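Local structure of fructuronate-tagaturonate epimerase UxaE from Cohnella laeviribosi in complex with 1 glycerol (Cohnella laeviribosi, 6IL9) at residues 204-209 with 239-244; 216-221 with 283-288; 221-226 with 230-235; 289-292 with 297-300. The protein catalyses the interconversion of fructuronate and tagaturonate as an epimerase, on a TIM-barrel scaffold that binds a zinc ion. All blocks are in the same frame, centred on the assembly; numbering follows the deposited sequence.

Interaction 1 of 4, residues 204-209 with 239-244; sequences EELPES and RDVLVY
No flat group takes part where Leu-206 meets Val-241 and Leu-242. The one aromatic ring of the two segments, Tyr-244, carries Val-243 CG1 on one face, 3.5 Å above the ring plane and offset toward the rim. The Tyr-244 ring also packs on Ser-283 and Val-287 of helix 281-293.

The contact itself is aliphatic and small, with 91 Å² buried in all. Leu-206 sits in the turn just before helix 208-218, ahead of Pro-207 at the N-cap. Its CB points toward helix 234-259. CG stands anti to the carbonyl carbon (chi1 -69°), and the extended second torsion carries CD1 out to the helix. CD1 does the touching. Leu-206 CD1 lies 3.7 Å from Val-241 CG1. Leu-242 CD2 is a little further from Leu-206 CD1, at 4.2 Å. Two methyls on consecutive residues of the helix therefore receive one methyl of the turn. Leu-206 meets both side chains at an oblique angle. The backbones stay well apart, with Leu-206 CA 9.1 Å from Leu-242 CA.

Leu-206 O accepts a hydrogen bond from Arg-211 NE. Leu-242 also packs on Val-199 and Lys-202 of helix 196-204.

The contact lies in the long excursion between barrel strands 178-182 and 267-271, with its centre about 34 Å from the centre of the chain. No hydrogen bond or charge pair joins the two segments. The chemistry implies an apolar contact, consistent with side-chain fit rather than polar bonds between the two segments.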
loop_
_atom_site.group_PDB
_atom_site.type_symbol
_atom_site.label_atom_id
_atom_site.label_comp_id
_atom_site.label_asym_id
_atom_site.label_seq_id
_atom_site.Cartn_x
_atom_site.Cartn_y
_atom_site.Cartn_z
ATOM N N GLU A 204 14.577 -12.244 34.058
ATOM C CA GLU A 204 15.036 -11.810 35.372
ATOM C C GLU A 204 16.139 -10.760 35.293
ATOM O O GLU A 204 16.420 -10.103 36.302
ATOM C CB GLU A 204 15.512 -13.012 36.192
ATOM C CG GLU A 204 14.386 -13.933 36.659
ATOM C CD GLU A 204 13.633 -13.409 37.869
ATOM O OE1 GLU A 204 12.920 -14.216 38.510
ATOM O OE2 GLU A 204 13.754 -12.202 38.180
ATOM N N GLU A 205 16.768 -10.584 34.132
ATOM C CA GLU A 205 17.726 -9.499 33.947
ATOM C C GLU A 205 17.057 -8.137 33.761
ATOM O O GLU A 205 17.754 -7.115 33.765
ATOM C CB GLU A 205 18.635 -9.798 32.751
ATOM C CG GLU A 205 19.323 -11.146 32.840
ATOM C CD GLU A 205 20.362 -11.352 31.763
ATOM O OE1 GLU A 205 21.242 -12.219 31.953
ATOM O OE2 GLU A 205 20.308 -10.651 30.729
ATOM N N LEU A 206 15.734 -8.093 33.606
ATOM C CA LEU A 206 15.033 -6.824 33.479
ATOM C C LEU A 206 14.993 -6.093 34.824
ATOM O O LEU A 206 15.075 -6.719 35.883
ATOM C CB LEU A 206 13.607 -7.058 32.979
ATOM C CG LEU A 206 13.500 -7.530 31.533
ATOM C CD1 LEU A 206 12.068 -7.925 31.196
ATOM C CD2 LEU A 206 14.009 -6.460 30.590
ATOM N N PRO A 207 14.867 -4.761 34.813
ATOM C CA PRO A 207 14.743 -4.028 36.079
ATOM C C PRO A 207 13.498 -4.444 36.847
ATOM O O PRO A 207 12.471 -4.795 36.264
ATOM C CB PRO A 207 14.653 -2.561 35.635
ATOM C CG PRO A 207 15.226 -2.532 34.257
ATOM C CD PRO A 207 14.934 -3.866 33.647
ATOM N N GLU A 208 13.586 -4.388 38.182
ATOM C CA GLU A 208 12.448 -4.805 38.992
ATOM C C GLU A 208 11.228 -3.922 38.745
ATOM O O GLU A 208 10.091 -4.407 38.781
ATOM C CB GLU A 208 12.806 -4.796 40.477
ATOM C CG GLU A 208 11.584 -4.815 41.402
ATOM C CD GLU A 208 11.916 -5.249 42.817
ATOM O OE1 GLU A 208 13.104 -5.541 43.078
ATOM O OE2 GLU A 208 10.989 -5.299 43.664
ATOM N N SER A 209 11.439 -2.624 38.505
ATOM C CA SER A 209 10.314 -1.733 38.225
ATOM C C SER A 209 9.531 -2.198 37.002
ATOM O O SER A 209 8.303 -2.055 36.951
ATOM C CB SER A 209 10.823 -0.307 38.016
ATOM O OG SER A 209 11.563 -0.232 36.810
ATOM N N ARG A 239 7.531 -14.421 28.373
ATOM C CA ARG A 239 7.899 -14.464 26.969
ATOM C C ARG A 239 7.378 -13.230 26.240
ATOM O O ARG A 239 8.112 -12.607 25.466
ATOM C CB ARG A 239 7.379 -15.749 26.328
ATOM C CG ARG A 239 8.006 -16.032 24.987
ATOM C CD ARG A 239 7.400 -17.273 24.344
ATOM N NE ARG A 239 7.710 -18.494 25.087
ATOM C CZ ARG A 239 8.838 -19.187 24.954
ATOM N NH1 ARG A 239 9.778 -18.776 24.114
ATOM N NH2 ARG A 239 9.023 -20.292 25.665
ATOM N N ASP A 240 6.121 -12.851 26.491
ATOM C CA ASP A 240 5.548 -11.675 25.834
ATOM C C ASP A 240 6.365 -10.417 26.115
ATOM O O ASP A 240 6.618 -9.620 25.206
ATOM C CB ASP A 240 4.104 -11.462 26.284
ATOM C CG ASP A 240 3.117 -12.337 25.536
ATOM O OD1 ASP A 240 3.484 -12.884 24.475
ATOM O OD2 ASP A 240 1.973 -12.462 26.019
ATOM N N VAL A 241 6.765 -10.213 27.371
ATOM C CA VAL A 241 7.573 -9.041 27.708
ATOM C C VAL A 241 8.894 -9.067 26.943
ATOM O O VAL A 241 9.318 -8.062 26.359
ATOM C CB VAL A 241 7.787 -8.958 29.232
ATOM C CG1 VAL A 241 8.759 -7.818 29.592
ATOM C CG2 VAL A 241 6.459 -8.766 29.948
ATOM N N LEU A 242 9.561 -10.225 26.910
ATOM C CA LEU A 242 10.850 -10.303 26.228
ATOM C C LEU A 242 10.717 -10.061 24.729
ATOM O O LEU A 242 11.576 -9.413 24.121
ATOM C CB LEU A 242 11.494 -11.663 26.482
ATOM C CG LEU A 242 11.921 -11.912 27.923
ATOM C CD1 LEU A 242 12.512 -13.312 28.059
ATOM C CD2 LEU A 242 12.935 -10.864 28.357
ATOM N N VAL A 243 9.653 -10.583 24.112
ATOM C CA VAL A 243 9.520 -10.480 22.664
ATOM C C VAL A 243 9.176 -9.053 22.251
ATOM O O VAL A 243 9.676 -8.551 21.236
ATOM C CB VAL A 243 8.471 -11.487 22.149
ATOM C CG1 VAL A 243 8.228 -11.282 20.658
ATOM C CG2 VAL A 243 8.931 -12.921 22.418
ATOM N N TYR A 244 8.322 -8.376 23.024
ATOM C CA TYR A 244 7.653 -7.173 22.556
ATOM C C TYR A 244 8.020 -5.884 23.285
ATOM O O TYR A 244 7.709 -4.811 22.757
ATOM C CB TYR A 244 6.124 -7.357 22.629
ATOM C CG TYR A 244 5.611 -8.406 21.667
ATOM C CD1 TYR A 244 5.493 -8.133 20.309
ATOM C CD2 TYR A 244 5.278 -9.679 22.111
ATOM C CE1 TYR A 244 5.048 -9.095 19.421
ATOM C CE2 TYR A 244 4.830 -10.652 21.226
ATOM C CZ TYR A 244 4.716 -10.348 19.885
ATOM O OH TYR A 244 4.277 -11.302 18.998
#

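Interaction 2 of 4, residues 216-221 with 283-288; sequences AKYLDK and SHFLVA
Tyr-218, near the end of helix 208-218, packs on Leu-286 and Phe-285 of helix 281-293. Its CB points toward that helix. CG stands beside the backbone N and anti to the carbonyl carbon (chi1 -60°), which directs the ring onto Leu-286. In a CH-pi contact, Leu-286 CD1 sits over the middle of the ring, 3.8 Å from the centroid of Tyr-218 and 8° off the normal. Tyr-218 CD2 and CE2 also touch Leu-286 CD1, CE2 at 3.9 Å. The two side chains cross at about a right angle. Lys-217 CG occupies the opposite face, toward the rim.

Further out, CE1 of Tyr-218 reaches Phe-285 CE2 at 4.2 Å. That atom lies at the edge of the tyrosine ring, near its plane. CZ of Tyr-218 stands 3.8 Å from Leu-286 CG. At the tip, OH of Tyr-218 comes within 3.4 Å of Leu-286 O, but the pair is not a hydrogen bond. The hydroxyl is instead bonded to Glu-290 OE2, one turn further along the same helix. Beyond the two segments, Glu-290 OE2 also receives a salt bridge from Lys-217 NZ.

Phe-232 of the adjoining hairpin meets the Tyr-218 ring edge-to-face. The chemistry implies a division of labour along one buried side chain: the ring is held by apolar contacts, while the hydroxyl is satisfied by a carboxylate whose charge is probably balanced by the lysine.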
loop_
_atom_site.group_PDB
_atom_site.type_symbol
_atom_site.label_atom_id
_atom_site.label_comp_id
_atom_site.label_asym_id
_atom_site.label_seq_id
_atom_site.Cartn_x
_atom_site.Cartn_y
_atom_site.Cartn_z
ATOM N N ALA A 216 2.066 -6.836 38.078
ATOM C CA ALA A 216 0.910 -6.260 38.761
ATOM C C ALA A 216 -0.278 -6.079 37.823
ATOM O O ALA A 216 -1.431 -6.066 38.272
ATOM C CB ALA A 216 1.278 -4.920 39.391
ATOM N N LYS A 217 -0.023 -5.939 36.527
ATOM C CA LYS A 217 -1.091 -5.686 35.570
ATOM C C LYS A 217 -1.630 -6.956 34.917
ATOM O O LYS A 217 -2.826 -7.015 34.611
ATOM C CB LYS A 217 -0.593 -4.713 34.492
ATOM C CG LYS A 217 -1.621 -4.333 33.449
ATOM C CD LYS A 217 -1.074 -3.280 32.501
ATOM C CE LYS A 217 -2.116 -2.836 31.481
ATOM N NZ LYS A 217 -1.560 -1.775 30.587
ATOM N N TYR A 218 -0.795 -7.976 34.701
ATOM C CA TYR A 218 -1.172 -9.144 33.905
ATOM C C TYR A 218 -1.075 -10.481 34.625
ATOM O O TYR A 218 -1.816 -11.397 34.266
ATOM C CB TYR A 218 -0.300 -9.264 32.644
ATOM C CG TYR A 218 -0.388 -8.093 31.698
ATOM C CD1 TYR A 218 -1.400 -8.015 30.742
ATOM C CD2 TYR A 218 0.547 -7.064 31.757
ATOM C CE1 TYR A 218 -1.474 -6.942 29.872
ATOM C CE2 TYR A 218 0.481 -5.991 30.891
ATOM C CZ TYR A 218 -0.532 -5.934 29.950
ATOM O OH TYR A 218 -0.598 -4.857 29.091
ATOM N N LEU A 219 -0.168 -10.641 35.588
ATOM C CA LEU A 219 0.157 -11.974 36.080
ATOM C C LEU A 219 -1.061 -12.654 36.702
ATOM O O LEU A 219 -1.725 -12.095 37.581
ATOM C CB LEU A 219 1.299 -11.900 37.097
ATOM C CG LEU A 219 1.782 -13.266 37.578
ATOM C CD1 LEU A 219 2.298 -14.059 36.414
ATOM C CD2 LEU A 219 2.870 -13.094 38.632
ATOM N N ASP A 220 -1.357 -13.863 36.221
ATOM C CA ASP A 220 -2.460 -14.683 36.734
ATOM C C ASP A 220 -3.803 -13.964 36.631
ATOM O O ASP A 220 -4.736 -14.255 37.381
ATOM C CB ASP A 220 -2.194 -15.123 38.178
ATOM C CG ASP A 220 -0.960 -15.989 38.292
ATOM O OD1 ASP A 220 -0.681 -16.750 37.339
ATOM O OD2 ASP A 220 -0.258 -15.912 39.326
ATOM N N LYS A 221 -3.917 -13.027 35.694
ATOM C CA LYS A 221 -5.145 -12.276 35.493
ATOM C C LYS A 221 -5.840 -12.761 34.228
ATOM O O LYS A 221 -5.200 -13.280 33.308
ATOM C CB LYS A 221 -4.865 -10.769 35.407
ATOM C CG LYS A 221 -4.643 -10.105 36.768
ATOM C CD LYS A 221 -4.671 -8.585 36.653
ATOM C CE LYS A 221 -5.275 -7.930 37.887
ATOM N NZ LYS A 221 -4.623 -8.409 39.137
ATOM N N SER A 283 -0.529 -11.972 22.956
ATOM C CA SER A 283 0.543 -10.984 22.844
ATOM C C SER A 283 0.009 -9.679 22.274
ATOM O O SER A 283 0.384 -8.590 22.724
ATOM C CB SER A 283 1.664 -11.528 21.966
ATOM O OG SER A 283 2.054 -12.818 22.391
ATOM N N HIS A 284 -0.866 -9.785 21.275
ATOM C CA HIS A 284 -1.537 -8.616 20.707
ATOM C C HIS A 284 -2.251 -7.815 21.793
ATOM O O HIS A 284 -2.123 -6.584 21.864
ATOM C CB HIS A 284 -2.501 -9.121 19.625
ATOM C CG HIS A 284 -3.380 -8.071 19.016
ATOM N ND1 HIS A 284 -4.432 -8.399 18.187
ATOM C CD2 HIS A 284 -3.370 -6.720 19.094
ATOM C CE1 HIS A 284 -5.030 -7.294 17.778
ATOM N NE2 HIS A 284 -4.412 -6.261 18.319
ATOM N N PHE A 285 -2.995 -8.501 22.663
ATOM C CA PHE A 285 -3.661 -7.822 23.770
ATOM C C PHE A 285 -2.665 -7.048 24.628
ATOM O O PHE A 285 -2.912 -5.898 25.004
ATOM C CB PHE A 285 -4.424 -8.829 24.633
ATOM C CG PHE A 285 -5.151 -8.195 25.784
ATOM C CD1 PHE A 285 -6.414 -7.637 25.606
ATOM C CD2 PHE A 285 -4.574 -8.133 27.045
ATOM C CE1 PHE A 285 -7.085 -7.046 26.659
ATOM C CE2 PHE A 285 -5.232 -7.539 28.093
ATOM C CZ PHE A 285 -6.498 -6.988 27.904
ATOM N N LEU A 286 -1.544 -7.680 24.983
ATOM C CA LEU A 286 -0.580 -7.010 25.853
ATOM C C LEU A 286 0.007 -5.771 25.179
ATOM O O LEU A 286 0.112 -4.706 25.803
ATOM C CB LEU A 286 0.531 -7.983 26.250
ATOM C CG LEU A 286 1.629 -7.417 27.160
ATOM C CD1 LEU A 286 1.983 -8.436 28.242
ATOM C CD2 LEU A 286 2.863 -7.080 26.351
ATOM N N VAL A 287 0.386 -5.891 23.907
ATOM C CA VAL A 287 0.946 -4.751 23.185
ATOM C C VAL A 287 -0.057 -3.606 23.164
ATOM O O VAL A 287 0.265 -2.468 23.524
ATOM C CB VAL A 287 1.358 -5.168 21.762
ATOM C CG1 VAL A 287 1.710 -3.928 20.914
ATOM C CG2 VAL A 287 2.521 -6.162 21.807
ATOM N N ALA A 288 -1.302 -3.904 22.779
ATOM C CA ALA A 288 -2.319 -2.858 22.685
ATOM C C ALA A 288 -2.599 -2.244 24.046
ATOM O O ALA A 288 -2.683 -1.019 24.179
ATOM C CB ALA A 288 -3.608 -3.430 22.082
#

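Interaction 3 of 4, residues 221-226 with 230-235; sequences KTFQVG and IHFDAA
Thr-222 and Phe-223 face His-231 and Ile-230 in an antiparallel beta hairpin, the two-stranded sheet of strands 221-225 and 228-232. The directions of 221-225 and 230-232 differ by 162°. Phe-223 and Ile-230 form a hydrogen-bonded pair in which both amides are used. The bond from Phe-223 N to Ile-230 O is 2.8 Å and nearly straight (170°), with the donor tilted from the carbonyl plane. Ile-230 N returns the bond to Phe-223 O at 2.9 Å, in the carbonyl plane. Phe-232 N gives a further bond to Lys-221 O at 3.1 Å.

Next to the Phe-223 pair, Thr-222 and His-231 make a non-hydrogen-bonded one. Thr-222 OG1 and His-231 ND1 are hydrogen-bonded at 2.7 Å, and either may be the donor. The hydroxyl lies at the edge of the imidazole, near its plane. His-231 CG is anti to the backbone N (chi1 -174°), which brings ND1 over to the hydroxyl. Lys-221 O is 3.0 Å from His-231 ND1, but the angle is too poor for a hydrogen bond. The Asp-233 side chain caps a backbone N in the first turn of helix 234-259, and its OD1 also bonds Thr-236 OG1.

Phe-223, Ile-230 and Phe-232 project from the face opposite Thr-222 and His-231. Phe-285 of helix 281-293 packs against all three. Phe-232 CD1 lies at the edge of the Phe-223 ring, 3.9 Å from Phe-223 CE1.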
loop_
_atom_site.group_PDB
_atom_site.type_symbol
_atom_site.label_atom_id
_atom_site.label_comp_id
_atom_site.label_asym_id
_atom_site.label_seq_id
_atom_site.Cartn_x
_atom_site.Cartn_y
_atom_site.Cartn_z
ATOM N N LYS A 221 -3.917 -13.027 35.694
ATOM C CA LYS A 221 -5.145 -12.276 35.493
ATOM C C LYS A 221 -5.840 -12.761 34.228
ATOM O O LYS A 221 -5.200 -13.280 33.308
ATOM C CB LYS A 221 -4.865 -10.769 35.407
ATOM C CG LYS A 221 -4.643 -10.105 36.768
ATOM C CD LYS A 221 -4.671 -8.585 36.653
ATOM C CE LYS A 221 -5.275 -7.930 37.887
ATOM N NZ LYS A 221 -4.623 -8.409 39.137
ATOM N N THR A 222 -7.166 -12.629 34.214
ATOM C CA THR A 222 -7.993 -12.993 33.069
ATOM C C THR A 222 -8.745 -11.759 32.607
ATOM O O THR A 222 -9.396 -11.085 33.412
ATOM C CB THR A 222 -8.992 -14.104 33.412
ATOM O OG1 THR A 222 -8.290 -15.231 33.944
ATOM C CG2 THR A 222 -9.750 -14.533 32.162
ATOM N N PHE A 223 -8.646 -11.457 31.315
ATOM C CA PHE A 223 -9.327 -10.317 30.726
ATOM C C PHE A 223 -10.438 -10.814 29.815
ATOM O O PHE A 223 -10.231 -11.740 29.028
ATOM C CB PHE A 223 -8.344 -9.441 29.950
ATOM C CG PHE A 223 -7.239 -8.899 30.801
ATOM C CD1 PHE A 223 -6.104 -9.654 31.038
ATOM C CD2 PHE A 223 -7.352 -7.647 31.382
ATOM C CE1 PHE A 223 -5.083 -9.164 31.840
ATOM C CE2 PHE A 223 -6.331 -7.146 32.187
ATOM C CZ PHE A 223 -5.200 -7.910 32.411
ATOM N N GLN A 224 -11.611 -10.207 29.937
ATOM C CA GLN A 224 -12.776 -10.588 29.146
ATOM C C GLN A 224 -12.811 -9.652 27.948
ATOM O O GLN A 224 -13.106 -8.460 28.082
ATOM C CB GLN A 224 -14.053 -10.515 29.976
ATOM C CG GLN A 224 -13.974 -11.240 31.317
ATOM C CD GLN A 224 -13.926 -12.756 31.180
ATOM O OE1 GLN A 224 -14.347 -13.321 30.167
ATOM N NE2 GLN A 224 -13.397 -13.421 32.202
ATOM N N VAL A 225 -12.478 -10.189 26.777
ATOM C CA VAL A 225 -12.512 -9.426 25.536
ATOM C C VAL A 225 -13.687 -9.949 24.724
ATOM O O VAL A 225 -13.537 -10.856 23.899
ATOM C CB VAL A 225 -11.178 -9.545 24.777
ATOM C CG1 VAL A 225 -11.126 -8.575 23.615
ATOM C CG2 VAL A 225 -10.017 -9.289 25.733
ATOM N N GLY A 226 -14.874 -9.402 24.979
ATOM C CA GLY A 226 -16.087 -10.004 24.483
ATOM C C GLY A 226 -16.203 -11.429 24.983
ATOM O O GLY A 226 -15.976 -11.717 26.166
ATOM N N ILE A 230 -8.773 -14.008 27.964
ATOM C CA ILE A 230 -7.332 -13.965 27.734
ATOM C C ILE A 230 -6.657 -13.998 29.097
ATOM O O ILE A 230 -6.855 -13.091 29.913
ATOM C CB ILE A 230 -6.912 -12.719 26.937
ATOM C CG1 ILE A 230 -7.597 -12.709 25.565
ATOM C CG2 ILE A 230 -5.399 -12.672 26.784
ATOM C CD1 ILE A 230 -7.188 -11.532 24.686
ATOM N N HIS A 231 -5.886 -15.046 29.347
ATOM C CA HIS A 231 -5.265 -15.271 30.643
ATOM C C HIS A 231 -3.753 -15.253 30.487
ATOM O O HIS A 231 -3.215 -15.776 29.507
ATOM C CB HIS A 231 -5.723 -16.607 31.243
ATOM C CG HIS A 231 -5.242 -16.842 32.640
ATOM N ND1 HIS A 231 -5.778 -16.191 33.731
ATOM C CD2 HIS A 231 -4.276 -17.659 33.125
ATOM C CE1 HIS A 231 -5.162 -16.596 34.828
ATOM N NE2 HIS A 231 -4.245 -17.484 34.487
ATOM N N PHE A 232 -3.071 -14.638 31.449
ATOM C CA PHE A 232 -1.612 -14.588 31.472
ATOM C C PHE A 232 -1.115 -15.338 32.697
ATOM O O PHE A 232 -1.402 -14.940 33.829
ATOM C CB PHE A 232 -1.105 -13.147 31.491
ATOM C CG PHE A 232 -1.453 -12.375 30.260
ATOM C CD1 PHE A 232 -2.658 -11.699 30.176
ATOM C CD2 PHE A 232 -0.578 -12.329 29.185
ATOM C CE1 PHE A 232 -2.987 -10.989 29.044
ATOM C CE2 PHE A 232 -0.900 -11.615 28.036
ATOM C CZ PHE A 232 -2.106 -10.943 27.973
ATOM N N ASP A 233 -0.390 -16.426 32.468
ATOM C CA ASP A 233 0.409 -17.020 33.523
ATOM C C ASP A 233 1.837 -16.491 33.398
ATOM O O ASP A 233 2.164 -15.741 32.475
ATOM C CB ASP A 233 0.338 -18.547 33.468
ATOM C CG ASP A 233 0.899 -19.117 32.189
ATOM O OD1 ASP A 233 1.319 -18.343 31.309
ATOM O OD2 ASP A 233 0.919 -20.357 32.054
ATOM N N ALA A 234 2.706 -16.883 34.332
ATOM C CA ALA A 234 4.053 -16.322 34.349
ATOM C C ALA A 234 4.804 -16.635 33.063
ATOM O O ALA A 234 5.459 -15.755 32.492
ATOM C CB ALA A 234 4.822 -16.837 35.566
ATOM N N ALA A 235 4.707 -17.878 32.582
ATOM C CA ALA A 235 5.480 -18.280 31.412
ATOM C C ALA A 235 5.082 -17.486 30.170
ATOM O O ALA A 235 5.948 -17.055 29.400
ATOM C CB ALA A 235 5.318 -19.778 31.165
#

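Interaction 4 of 4, residues 289-292 with 297-300; sequences SELI and DIFS
The return from helix 281-293 to barrel strand 300-302 is the setting in which Ile-298 meets Leu-291 and Ile-292. Strands 267-271 and 300-302 are parallel neighbours in the TIM barrel, and the helix between them makes a beta-alpha-beta crossover.

Ile-298 carries its side of the contact on one methyl. Its CB points toward the helix. The second torsion is extended (chi2 172°), which pushes CD1 out between its two partners. CD1 of Ile-298 lies 3.8 Å from Leu-291 CD1 and 3.9 Å from Leu-291 CB. The same methyl of Ile-298 is 3.8 Å from Ile-292 CD1. Leu-291 and Ile-298 cross at about a right angle, while Ile-292 meets Ile-298 more obliquely. No hydrogen bond spans the two segments, which bury 116 Å² in all.

Lys-89 NZ makes a salt bridge to Asp-297 OD1 and a hydrogen bond to Ile-298 O. Ile-270 of strand 267-271 touches both Leu-291 and Ile-298. Met-251 and Ile-252 of helix 234-259 also pack on Leu-291, placing the contact between that helix and the barrel wall.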
loop_
_atom_site.group_PDB
_atom_site.type_symbol
_atom_site.label_atom_id
_atom_site.label_comp_id
_atom_site.label_asym_id
_atom_site.label_seq_id
_atom_site.Cartn_x
_atom_site.Cartn_y
_atom_site.Cartn_z
ATOM N N SER A 289 -2.712 -3.082 25.079
ATOM C CA SER A 289 -3.007 -2.574 26.409
ATOM C C SER A 289 -1.923 -1.617 26.881
ATOM O O SER A 289 -2.215 -0.588 27.499
ATOM C CB SER A 289 -3.153 -3.739 27.387
ATOM O OG SER A 289 -3.599 -3.283 28.642
ATOM N N GLU A 290 -0.661 -1.941 26.599
ATOM C CA GLU A 290 0.427 -1.067 27.018
ATOM C C GLU A 290 0.394 0.252 26.269
ATOM O O GLU A 290 0.638 1.309 26.855
ATOM C CB GLU A 290 1.773 -1.751 26.797
ATOM C CG GLU A 290 2.015 -2.905 27.741
ATOM C CD GLU A 290 1.870 -2.497 29.189
ATOM O OE1 GLU A 290 2.713 -1.712 29.690
ATOM O OE2 GLU A 290 0.904 -2.956 29.825
ATOM N N LEU A 291 0.143 0.202 24.962
ATOM C CA LEU A 291 0.105 1.428 24.175
ATOM C C LEU A 291 -1.069 2.299 24.581
ATOM O O LEU A 291 -0.927 3.511 24.766
ATOM C CB LEU A 291 0.012 1.084 22.692
ATOM C CG LEU A 291 1.212 0.332 22.144
ATOM C CD1 LEU A 291 0.902 -0.106 20.739
ATOM C CD2 LEU A 291 2.434 1.232 22.174
ATOM N N ILE A 292 -2.252 1.697 24.693
ATOM C CA ILE A 292 -3.431 2.479 25.043
ATOM C C ILE A 292 -3.272 3.066 26.442
ATOM O O ILE A 292 -3.660 4.215 26.705
ATOM C CB ILE A 292 -4.695 1.607 24.895
ATOM C CG1 ILE A 292 -4.810 1.086 23.458
ATOM C CG2 ILE A 292 -5.910 2.396 25.211
ATOM C CD1 ILE A 292 -5.010 2.156 22.417
ATOM N N ASP A 297 -2.431 6.971 20.211
ATOM C CA ASP A 297 -3.613 7.013 19.348
ATOM C C ASP A 297 -3.339 6.134 18.131
ATOM O O ASP A 297 -2.565 6.510 17.252
ATOM C CB ASP A 297 -3.915 8.452 18.929
ATOM C CG ASP A 297 -5.175 8.581 18.091
ATOM O OD1 ASP A 297 -5.986 7.635 18.043
ATOM O OD2 ASP A 297 -5.361 9.660 17.482
ATOM N N ILE A 298 -3.961 4.962 18.095
ATOM C CA ILE A 298 -3.669 3.947 17.084
ATOM C C ILE A 298 -4.784 3.944 16.049
ATOM O O ILE A 298 -5.963 3.860 16.407
ATOM C CB ILE A 298 -3.534 2.560 17.738
ATOM C CG1 ILE A 298 -2.512 2.618 18.887
ATOM C CG2 ILE A 298 -3.189 1.504 16.697
ATOM C CD1 ILE A 298 -2.451 1.341 19.726
ATOM N N PHE A 299 -4.415 4.006 14.759
ATOM C CA PHE A 299 -5.373 3.811 13.674
ATOM C C PHE A 299 -5.574 2.328 13.407
ATOM O O PHE A 299 -6.712 1.845 13.322
ATOM C CB PHE A 299 -4.875 4.547 12.415
ATOM C CG PHE A 299 -5.558 4.154 11.118
ATOM C CD1 PHE A 299 -6.737 4.772 10.715
ATOM C CD2 PHE A 299 -4.965 3.226 10.263
ATOM C CE1 PHE A 299 -7.332 4.440 9.488
ATOM C CE2 PHE A 299 -5.559 2.879 9.061
ATOM C CZ PHE A 299 -6.740 3.488 8.670
ATOM N N SER A 300 -4.474 1.578 13.329
ATOM C CA SER A 300 -4.568 0.166 12.994
ATOM C C SER A 300 -3.359 -0.575 13.538
ATOM O O SER A 300 -2.318 0.020 13.840
ATOM C CB SER A 300 -4.684 -0.030 11.475
ATOM O OG SER A 300 -3.495 0.415 10.851
#

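Overall arrangement
Going from the N terminus, interaction 1 closes a loop from the turn before helix 208-218 to helix 234-259. Interaction 2 starts within that loop, at the end of helix 208-218, and closes later, on helix 281-293, so the two cross. Interaction 3, the hairpin, is local and lies within both spans; it shares Lys-221 with interaction 2. Interaction 4 follows in series, as a short closure from helix 281-293 to the loop leading into barrel strand 300-302. Asp-240 and Ser-283 join interactions 1 and 2, and Glu-290 joins interactions 2 and 4. Together they tie the helices and hairpin between strands 178-182 and 267-271 to helix 281-293 and the barrel wall.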